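Long-range contact in glutathione peroxidase-like peroxiredoxin HYR1 (PDB 3CMI), which reduces hydroperoxides with thioredoxin as electron donor and, as a sensor of hydroperoxide stress, oxidizes and so activates the yeast transcription factor YAP1: residues E11-P17 and D112-F117. Numbering follows the deposited sequence.
Sequences EFYKLAP and DPVYKF
In this thioredoxin-like fold, the segment before strand 34-41 packs against the first turn of helix 113-121. Residues 11-14 form one turn with helical backbone angles; Lys-14 N bonds to Glu-11 O at 3.2 Å. From Leu-15 the chain is extended. Asp-112 is the N-cap of the helix: its OD2 accepts from Val-114 N at 3.0 Å. The two segments run in opposite senses, with CA atoms 7.4 Å apart for Phe-12 and Phe-117 and 6.4 Å for Leu-15 and Val-114.

No hydrogen bond crosses; the contact is mainly apolar. Val-114 and Phe-117, one helical turn apart, both chi1 t, point toward residues 11-17. Val-114 CG2 meets Leu-15 CG at 3.8 Å and Pro-17 CD at 3.9 Å. Leu-15, with chi1 off-well at -91°, also brings CD2 to 3.8 Å from Phe-117 CD2. Tyr-115, pointing away, packs edge-to-face on Phe-70 of strand 65-72, while Phe-12 touches Ile-37 and Val-140, so both segments cover the sheet.

Phe-117 has the largest area covered across the contact. Phe-12 N lies over one ring face, and Glu-11 OE1 is 3.7 Å from Phe-117 CD1. Phe-117 CE2 meets the edge of the Phe-12 ring (chi1 t) at CD1, 3.6 Å away.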
loop_
_atom_site.group_PDB
_atom_site.type_symbol
_atom_site.label_atom_id
_atom_site.label_comp_id
_atom_site.label_asym_id
_atom_site.label_seq_id
_atom_site.Cartn_x
_atom_site.Cartn_y
_atom_site.Cartn_z
ATOM N N GLU A 11 1.508 12.629 9.613
ATOM C CA GLU A 11 2.641 11.746 9.903
ATOM C C GLU A 11 2.993 10.888 8.685
ATOM O O GLU A 11 4.135 10.448 8.532
ATOM C CB GLU A 11 2.323 10.850 11.107
ATOM C CG GLU A 11 3.551 10.231 11.781
ATOM C CD GLU A 11 3.199 9.226 12.874
ATOM O OE1 GLU A 11 3.796 8.127 12.876
ATOM O OE2 GLU A 11 2.333 9.528 13.727
ATOM N N PHE A 12 1.998 10.666 7.827
ATOM C CA PHE A 12 2.156 9.898 6.595
ATOM C C PHE A 12 3.243 10.460 5.673
ATOM O O PHE A 12 4.014 9.703 5.087
ATOM C CB PHE A 12 0.816 9.830 5.851
ATOM C CG PHE A 12 0.866 9.046 4.571
ATOM C CD1 PHE A 12 0.895 7.654 4.593
ATOM C CD2 PHE A 12 0.878 9.699 3.342
ATOM C CE1 PHE A 12 0.938 6.925 3.409
ATOM C CE2 PHE A 12 0.922 8.984 2.154
ATOM C CZ PHE A 12 0.952 7.596 2.182
ATOM N N TYR A 13 3.297 11.783 5.543
ATOM C CA TYR A 13 4.239 12.418 4.624
ATOM C C TYR A 13 5.657 12.473 5.184
ATOM O O TYR A 13 6.601 12.777 4.453
ATOM C CB TYR A 13 3.754 13.813 4.213
ATOM C CG TYR A 13 2.440 13.814 3.455
ATOM C CD1 TYR A 13 2.220 12.933 2.395
ATOM C CD2 TYR A 13 1.423 14.705 3.792
ATOM C CE1 TYR A 13 1.016 12.933 1.693
ATOM C CE2 TYR A 13 0.216 14.715 3.097
ATOM C CZ TYR A 13 0.019 13.826 2.051
ATOM O OH TYR A 13 -1.171 13.835 1.360
ATOM N N LYS A 14 5.793 12.168 6.474
ATOM C CA LYS A 14 7.092 12.094 7.147
ATOM C C LYS A 14 7.821 10.780 6.846
ATOM O O LYS A 14 9.039 10.688 7.006
ATOM C CB LYS A 14 6.920 12.256 8.661
ATOM C CG LYS A 14 6.691 13.687 9.133
ATOM C CD LYS A 14 6.012 13.698 10.497
ATOM C CE LYS A 14 5.847 15.108 11.044
ATOM N NZ LYS A 14 7.033 15.543 11.842
ATOM N N LEU A 15 7.061 9.776 6.413
ATOM C CA LEU A 15 7.586 8.449 6.087
ATOM C C LEU A 15 8.536 8.470 4.896
ATOM O O LEU A 15 8.270 9.131 3.893
ATOM C CB LEU A 15 6.432 7.493 5.783
ATOM C CG LEU A 15 5.756 6.629 6.857
ATOM C CD1 LEU A 15 6.073 7.022 8.306
ATOM C CD2 LEU A 15 4.238 6.567 6.609
ATOM N N ALA A 16 9.638 7.735 5.014
ATOM C CA ALA A 16 10.588 7.595 3.919
ATOM C C ALA A 16 11.201 6.189 3.910
ATOM O O ALA A 16 12.344 6.002 4.352
ATOM C CB ALA A 16 11.681 8.677 4.004
ATOM N N PRO A 17 10.442 5.193 3.409
ATOM C CA PRO A 17 10.973 3.835 3.295
ATOM C C PRO A 17 12.055 3.741 2.224
ATOM O O PRO A 17 12.095 4.566 1.305
ATOM C CB PRO A 17 9.752 3.023 2.865
ATOM C CG PRO A 17 8.903 4.007 2.121
ATOM C CD PRO A 17 9.056 5.276 2.907
ATOM N N ASP A 112 8.469 -2.377 9.722
ATOM C CA ASP A 112 8.828 -1.106 9.094
ATOM C C ASP A 112 7.935 0.013 9.618
ATOM O O ASP A 112 6.732 -0.196 9.795
ATOM C CB ASP A 112 8.702 -1.198 7.569
ATOM C CG ASP A 112 9.336 -0.013 6.855
ATOM O OD1 ASP A 112 10.550 -0.059 6.562
ATOM O OD2 ASP A 112 8.614 0.965 6.571
ATOM N N PRO A 113 8.522 1.200 9.881
ATOM C CA PRO A 113 7.764 2.389 10.290
ATOM C C PRO A 113 6.512 2.698 9.461
ATOM O O PRO A 113 5.551 3.228 10.008
ATOM C CB PRO A 113 8.792 3.513 10.148
ATOM C CG PRO A 113 10.086 2.841 10.490
ATOM C CD PRO A 113 9.976 1.471 9.862
ATOM N N VAL A 114 6.518 2.376 8.167
ATOM C CA VAL A 114 5.344 2.604 7.315
ATOM C C VAL A 114 4.175 1.760 7.819
ATOM O O VAL A 114 3.041 2.233 7.897
ATOM C CB VAL A 114 5.627 2.287 5.818
ATOM C CG1 VAL A 114 4.325 2.228 4.995
ATOM C CG2 VAL A 114 6.597 3.311 5.220
ATOM N N TYR A 115 4.472 0.513 8.176
ATOM C CA TYR A 115 3.450 -0.407 8.641
ATOM C C TYR A 115 3.056 -0.174 10.093
ATOM O O TYR A 115 1.901 -0.413 10.470
ATOM C CB TYR A 115 3.819 -1.857 8.315
ATOM C CG TYR A 115 3.411 -2.182 6.895
ATOM C CD1 TYR A 115 2.235 -2.879 6.634
ATOM C CD2 TYR A 115 4.164 -1.727 5.808
ATOM C CE1 TYR A 115 1.833 -3.147 5.327
ATOM C CE2 TYR A 115 3.768 -1.987 4.490
ATOM C CZ TYR A 115 2.606 -2.696 4.259
ATOM O OH TYR A 115 2.211 -2.961 2.967
ATOM N N LYS A 116 3.997 0.329 10.891
ATOM C CA LYS A 116 3.668 0.796 12.234
ATOM C C LYS A 116 2.611 1.904 12.146
ATOM O O LYS A 116 1.580 1.839 12.816
ATOM C CB LYS A 116 4.918 1.296 12.968
ATOM C CG LYS A 116 4.705 1.535 14.457
ATOM C CD LYS A 116 5.951 2.110 15.115
ATOM C CE LYS A 116 5.733 2.361 16.600
ATOM N NZ LYS A 116 6.993 2.810 17.285
ATOM N N PHE A 117 2.870 2.901 11.298
ATOM C CA PHE A 117 1.943 4.017 11.112
ATOM C C PHE A 117 0.581 3.582 10.572
ATOM O O PHE A 117 -0.454 4.005 11.091
ATOM C CB PHE A 117 2.537 5.107 10.210
ATOM C CG PHE A 117 1.522 6.116 9.744
ATOM C CD1 PHE A 117 1.063 7.114 10.607
ATOM C CD2 PHE A 117 0.994 6.047 8.460
ATOM C CE1 PHE A 117 0.111 8.039 10.185
ATOM C CE2 PHE A 117 0.037 6.963 8.030
ATOM C CZ PHE A 117 -0.401 7.963 8.892
#